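PDB 3KGL: cruciferin from Brassica napus, which probably serves as a seed storage protein, a hexameric 11S globulin laid down as a nutrient reserve. Local coordinates for residues 22-34 against 44-56. Residues are numbered along the deposited sequence; the frame is centred on the assembly and turned at random.
Sequences KAEAGRIEVWDHH and SFVRYIIESKGLY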
loop_
_atom_site.group_PDB
_atom_site.type_symbol
_atom_site.label_atom_id
_atom_site.label_comp_id
_atom_site.label_asym_id
_atom_site.label_seq_id
_atom_site.Cartn_x
_atom_site.Cartn_y
_atom_site.Cartn_z
ATOM N N LYS A 22 4.000 33.942 -3.648
ATOM C CA LYS A 22 4.360 34.926 -4.648
ATOM C C LYS A 22 5.872 35.047 -4.690
ATOM O O LYS A 22 6.508 35.343 -3.685
ATOM C CB LYS A 22 3.655 36.264 -4.361
ATOM C CG LYS A 22 2.130 36.117 -4.311
ATOM C CD LYS A 22 1.395 37.246 -3.598
ATOM C CE LYS A 22 0.682 38.150 -4.600
ATOM N NZ LYS A 22 -0.606 38.709 -4.072
ATOM N N ALA A 23 6.441 34.780 -5.858
ATOM C CA ALA A 23 7.880 34.886 -6.048
ATOM C C ALA A 23 8.250 36.005 -7.020
ATOM O O ALA A 23 7.424 36.428 -7.823
ATOM C CB ALA A 23 8.437 33.561 -6.531
ATOM N N GLU A 24 9.498 36.459 -6.928
ATOM C CA GLU A 24 10.096 37.431 -7.851
ATOM C C GLU A 24 9.527 37.375 -9.270
ATOM O O GLU A 24 9.098 38.393 -9.803
ATOM C CB GLU A 24 11.632 37.263 -7.870
ATOM C CG GLU A 24 12.402 38.055 -8.936
ATOM C CD GLU A 24 13.917 38.116 -8.682
ATOM O OE1 GLU A 24 14.640 37.128 -8.955
ATOM O OE2 GLU A 24 14.397 39.172 -8.223
ATOM N N ALA A 25 9.505 36.193 -9.877
ATOM C CA ALA A 25 9.074 36.067 -11.271
ATOM C C ALA A 25 8.026 34.981 -11.505
ATOM O O ALA A 25 8.064 34.267 -12.504
ATOM C CB ALA A 25 10.275 35.851 -12.197
ATOM N N GLY A 26 7.084 34.857 -10.590
ATOM C CA GLY A 26 6.011 33.906 -10.774
ATOM C C GLY A 26 5.437 33.528 -9.433
ATOM O O GLY A 26 5.858 34.057 -8.394
ATOM N N ARG A 27 4.481 32.608 -9.441
ATOM C CA ARG A 27 3.905 32.185 -8.183
ATOM C C ARG A 27 3.405 30.746 -8.205
ATOM O O ARG A 27 2.991 30.215 -9.239
ATOM C CB ARG A 27 2.785 33.139 -7.775
ATOM C CG ARG A 27 1.721 33.277 -8.821
ATOM C CD ARG A 27 0.714 34.330 -8.466
ATOM N NE ARG A 27 -0.131 34.597 -9.622
ATOM C CZ ARG A 27 -1.404 34.957 -9.544
ATOM N NH1 ARG A 27 -1.983 35.095 -8.353
ATOM N NH2 ARG A 27 -2.094 35.168 -10.658
ATOM N N ILE A 28 3.454 30.128 -7.032
ATOM C CA ILE A 28 3.008 28.762 -6.837
ATOM C C ILE A 28 1.634 28.804 -6.170
ATOM O O ILE A 28 1.495 29.233 -5.030
ATOM C CB ILE A 28 4.026 27.977 -5.954
ATOM C CG1 ILE A 28 5.410 27.988 -6.602
ATOM C CG2 ILE A 28 3.569 26.551 -5.725
ATOM C CD1 ILE A 28 6.541 27.888 -5.618
ATOM N N GLU A 29 0.615 28.364 -6.890
ATOM C CA GLU A 29 -0.728 28.337 -6.348
ATOM C C GLU A 29 -1.099 26.933 -5.946
ATOM O O GLU A 29 -1.175 26.035 -6.780
ATOM C CB GLU A 29 -1.712 28.895 -7.369
ATOM C CG GLU A 29 -1.362 30.323 -7.749
ATOM C CD GLU A 29 -2.381 30.957 -8.641
ATOM O OE1 GLU A 29 -2.739 30.349 -9.673
ATOM O OE2 GLU A 29 -2.818 32.076 -8.309
ATOM N N VAL A 30 -1.323 26.740 -4.658
ATOM C CA VAL A 30 -1.472 25.396 -4.142
ATOM C C VAL A 30 -2.855 25.152 -3.549
ATOM O O VAL A 30 -3.354 25.964 -2.759
ATOM C CB VAL A 30 -0.334 25.068 -3.140
ATOM C CG1 VAL A 30 0.155 26.326 -2.478
ATOM C CG2 VAL A 30 -0.777 24.044 -2.114
ATOM N N TRP A 31 -3.456 24.030 -3.962
ATOM C CA TRP A 31 -4.787 23.590 -3.540
ATOM C C TRP A 31 -4.778 22.997 -2.146
ATOM O O TRP A 31 -3.754 22.518 -1.669
ATOM C CB TRP A 31 -5.335 22.551 -4.506
ATOM C CG TRP A 31 -6.195 23.120 -5.589
ATOM C CD1 TRP A 31 -7.547 23.205 -5.584
ATOM C CD2 TRP A 31 -5.767 23.676 -6.840
ATOM N NE1 TRP A 31 -7.995 23.779 -6.746
ATOM C CE2 TRP A 31 -6.922 24.080 -7.532
ATOM C CE3 TRP A 31 -4.523 23.876 -7.437
ATOM C CZ2 TRP A 31 -6.874 24.666 -8.783
ATOM C CZ3 TRP A 31 -4.477 24.464 -8.685
ATOM C CH2 TRP A 31 -5.643 24.848 -9.345
ATOM N N ASP A 32 -5.935 23.010 -1.498
ATOM C CA ASP A 32 -6.037 22.481 -0.151
ATOM C C ASP A 32 -6.383 20.983 -0.114
ATOM O O ASP A 32 -7.469 20.562 -0.533
ATOM C CB ASP A 32 -7.069 23.263 0.640
ATOM C CG ASP A 32 -7.018 22.949 2.109
ATOM O OD1 ASP A 32 -6.005 22.363 2.555
ATOM O OD2 ASP A 32 -7.979 23.291 2.818
ATOM N N HIS A 33 -5.467 20.177 0.411
ATOM C CA HIS A 33 -5.693 18.742 0.464
ATOM C C HIS A 33 -6.500 18.345 1.694
ATOM O O HIS A 33 -6.909 17.191 1.814
ATOM C CB HIS A 33 -4.362 17.991 0.420
ATOM C CG HIS A 33 -3.325 18.565 1.329
ATOM N ND1 HIS A 33 -2.560 19.660 0.986
ATOM C CD2 HIS A 33 -2.932 18.203 2.575
ATOM C CE1 HIS A 33 -1.738 19.945 1.982
ATOM N NE2 HIS A 33 -1.943 19.078 2.959
ATOM N N HIS A 34 -6.718 19.298 2.603
ATOM C CA HIS A 34 -7.565 19.089 3.784
ATOM C C HIS A 34 -9.047 19.283 3.465
ATOM O O HIS A 34 -9.908 19.088 4.321
ATOM C CB HIS A 34 -7.197 20.046 4.918
ATOM C CG HIS A 34 -5.787 19.923 5.388
ATOM N ND1 HIS A 34 -4.877 20.950 5.268
ATOM C CD2 HIS A 34 -5.132 18.906 5.996
ATOM C CE1 HIS A 34 -3.719 20.569 5.778
ATOM N NE2 HIS A 34 -3.846 19.332 6.226
ATOM N N SER A 44 -3.089 16.007 -3.693
ATOM C CA SER A 44 -3.063 17.459 -3.688
ATOM C C SER A 44 -2.831 17.909 -5.127
ATOM O O SER A 44 -2.522 17.099 -6.011
ATOM C CB SER A 44 -1.942 17.968 -2.787
ATOM O OG SER A 44 -1.889 19.381 -2.753
ATOM N N PHE A 45 -2.984 19.204 -5.365
ATOM C CA PHE A 45 -2.848 19.752 -6.709
ATOM C C PHE A 45 -2.133 21.096 -6.578
ATOM O O PHE A 45 -2.196 21.725 -5.527
ATOM C CB PHE A 45 -4.235 19.910 -7.334
ATOM C CG PHE A 45 -4.238 19.995 -8.835
ATOM C CD1 PHE A 45 -4.201 18.852 -9.608
ATOM C CD2 PHE A 45 -4.320 21.223 -9.478
ATOM C CE1 PHE A 45 -4.213 18.936 -10.989
ATOM C CE2 PHE A 45 -4.340 21.302 -10.868
ATOM C CZ PHE A 45 -4.286 20.162 -11.614
ATOM N N VAL A 46 -1.424 21.515 -7.621
ATOM C CA VAL A 46 -0.675 22.767 -7.577
ATOM C C VAL A 46 -0.522 23.299 -8.978
ATOM O O VAL A 46 -0.518 22.535 -9.934
ATOM C CB VAL A 46 0.735 22.587 -6.972
ATOM C CG1 VAL A 46 1.493 21.523 -7.725
ATOM C CG2 VAL A 46 1.506 23.902 -6.990
ATOM N N ARG A 47 -0.407 24.614 -9.105
ATOM C CA ARG A 47 -0.198 25.224 -10.406
ATOM C C ARG A 47 0.975 26.151 -10.286
ATOM O O ARG A 47 0.972 27.032 -9.445
ATOM C CB ARG A 47 -1.417 26.029 -10.839
ATOM C CG ARG A 47 -1.173 26.850 -12.082
ATOM C CD ARG A 47 -2.086 28.062 -12.151
ATOM N NE ARG A 47 -3.439 27.708 -12.541
ATOM C CZ ARG A 47 -4.518 27.943 -11.810
ATOM N NH1 ARG A 47 -4.423 28.553 -10.639
ATOM N NH2 ARG A 47 -5.703 27.568 -12.262
ATOM N N TYR A 48 1.994 25.931 -11.107
ATOM C CA TYR A 48 3.071 26.891 -11.237
ATOM C C TYR A 48 2.624 27.899 -12.269
ATOM O O TYR A 48 2.218 27.506 -13.366
ATOM C CB TYR A 48 4.338 26.226 -11.766
ATOM C CG TYR A 48 4.895 25.106 -10.925
ATOM C CD1 TYR A 48 4.703 25.074 -9.550
ATOM C CD2 TYR A 48 5.649 24.097 -11.507
ATOM C CE1 TYR A 48 5.228 24.053 -8.779
ATOM C CE2 TYR A 48 6.177 23.080 -10.750
ATOM C CZ TYR A 48 5.968 23.059 -9.386
ATOM O OH TYR A 48 6.503 22.038 -8.636
ATOM N N ILE A 49 2.687 29.189 -11.939
ATOM C CA ILE A 49 2.517 30.224 -12.967
ATOM C C ILE A 49 3.774 31.047 -13.179
ATOM O O ILE A 49 4.014 32.006 -12.440
ATOM C CB ILE A 49 1.406 31.211 -12.656
ATOM C CG1 ILE A 49 0.197 30.500 -12.054
ATOM C CG2 ILE A 49 1.038 31.891 -13.918
ATOM C CD1 ILE A 49 -1.089 31.278 -12.175
ATOM N N ILE A 50 4.554 30.683 -14.200
ATOM C CA ILE A 50 5.896 31.237 -14.373
ATOM C C ILE A 50 5.964 32.360 -15.411
ATOM O O ILE A 50 5.569 32.181 -16.566
ATOM C CB ILE A 50 6.927 30.142 -14.709
ATOM C CG1 ILE A 50 6.763 28.959 -13.756
ATOM C CG2 ILE A 50 8.329 30.708 -14.602
ATOM C CD1 ILE A 50 7.284 27.668 -14.305
ATOM N N GLU A 51 6.473 33.516 -14.983
ATOM C CA GLU A 51 6.532 34.705 -15.828
ATOM C C GLU A 51 7.666 34.597 -16.828
ATOM O O GLU A 51 8.264 33.538 -16.967
ATOM C CB GLU A 51 6.692 35.969 -14.978
ATOM C CG GLU A 51 5.428 36.401 -14.252
ATOM C CD GLU A 51 4.239 36.595 -15.197
ATOM O OE1 GLU A 51 4.426 36.504 -16.437
ATOM O OE2 GLU A 51 3.115 36.842 -14.698
ATOM N N SER A 52 7.969 35.684 -17.528
ATOM C CA SER A 52 9.018 35.618 -18.532
ATOM C C SER A 52 10.391 35.867 -17.923
ATOM O O SER A 52 10.526 36.676 -17.000
ATOM C CB SER A 52 8.734 36.579 -19.672
ATOM O OG SER A 52 9.022 35.950 -20.907
ATOM N N LYS A 53 11.397 35.160 -18.445
ATOM C CA LYS A 53 12.750 35.167 -17.888
ATOM C C LYS A 53 12.722 34.431 -16.552
ATOM O O LYS A 53 13.695 34.446 -15.789
ATOM C CB LYS A 53 13.252 36.599 -17.662
ATOM C CG LYS A 53 13.600 37.396 -18.911
ATOM C CD LYS A 53 13.341 38.899 -18.682
ATOM C CE LYS A 53 13.834 39.384 -17.308
ATOM N NZ LYS A 53 13.417 40.792 -16.972
ATOM N N GLY A 54 11.588 33.795 -16.277
ATOM C CA GLY A 54 11.320 33.223 -14.972
ATOM C C GLY A 54 11.783 31.795 -14.824
ATOM O O GLY A 54 11.455 30.928 -15.627
ATOM N N LEU A 55 12.558 31.557 -13.778
ATOM C CA LEU A 55 13.067 30.232 -13.489
ATOM C C LEU A 55 12.430 29.706 -12.214
ATOM O O LEU A 55 12.472 30.372 -11.176
ATOM C CB LEU A 55 14.589 30.274 -13.330
ATOM C CG LEU A 55 15.226 29.032 -12.704
ATOM C CD1 LEU A 55 14.867 27.791 -13.511
ATOM C CD2 LEU A 55 16.734 29.184 -12.583
ATOM N N TYR A 56 11.821 28.523 -12.305
ATOM C CA TYR A 56 11.362 27.790 -11.126
ATOM C C TYR A 56 12.482 26.846 -10.677
ATOM O O TYR A 56 12.852 25.936 -11.410
ATOM C CB TYR A 56 10.087 27.002 -11.430
ATOM C CG TYR A 56 9.665 26.107 -10.288
ATOM C CD1 TYR A 56 8.706 26.519 -9.375
ATOM C CD2 TYR A 56 10.239 24.857 -10.109
ATOM C CE1 TYR A 56 8.328 25.709 -8.319
ATOM C CE2 TYR A 56 9.865 24.041 -9.054
ATOM C CZ TYR A 56 8.908 24.469 -8.165
ATOM O OH TYR A 56 8.531 23.659 -7.116
#
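R47 and E29 face each other as a hydrogen-bonded pair of antiparallel strands 26-30 and 44-50, E29 N giving to R47 O and R47 N to E29 O (2.8 Å). The R47 side chain leaves with CG anti to its backbone N (chi1 171°) and bends at chi3. Its CB passes W31 CZ3; CD lies beside E29 OE1; NE passes 4.0 Å from E29 OE1; NH1 closes a salt bridge on that same oxygen (2.6 Å), reaching it from above the carboxylate plane. CZ lies near W31 CH2, which sits over one face of the guanidinium, and NH2 goes on to Y349 OH in the second cupin domain. With an alanine here, E29 OE1 would probably lose its charged mate, Y349 OH its partner on this strand, and W31 CH2 the guanidinium lying against it. E29 OE2 lies above the R27 guanidinium plane, a purely electrostatic pairing, while I49 CD1 flanks OE1. The strands belong to the N-terminal cupin barrel, where 26-30 runs between 19-23 and 43-50. Further along, F45 turns the CD2 edge of its ring onto the W31 face, an edge-to-face pair with planes at 84°. On the other face apolar groups make contact: I28 CG2 meets V46 CG2 (3.6 Å), and I28 CD1 reaches the edge of the Y56 ring (CE1, 3.9 Å), whose hydroxyl bonds to S59. At the turn, E51 N donates to A25 O (3.0 Å).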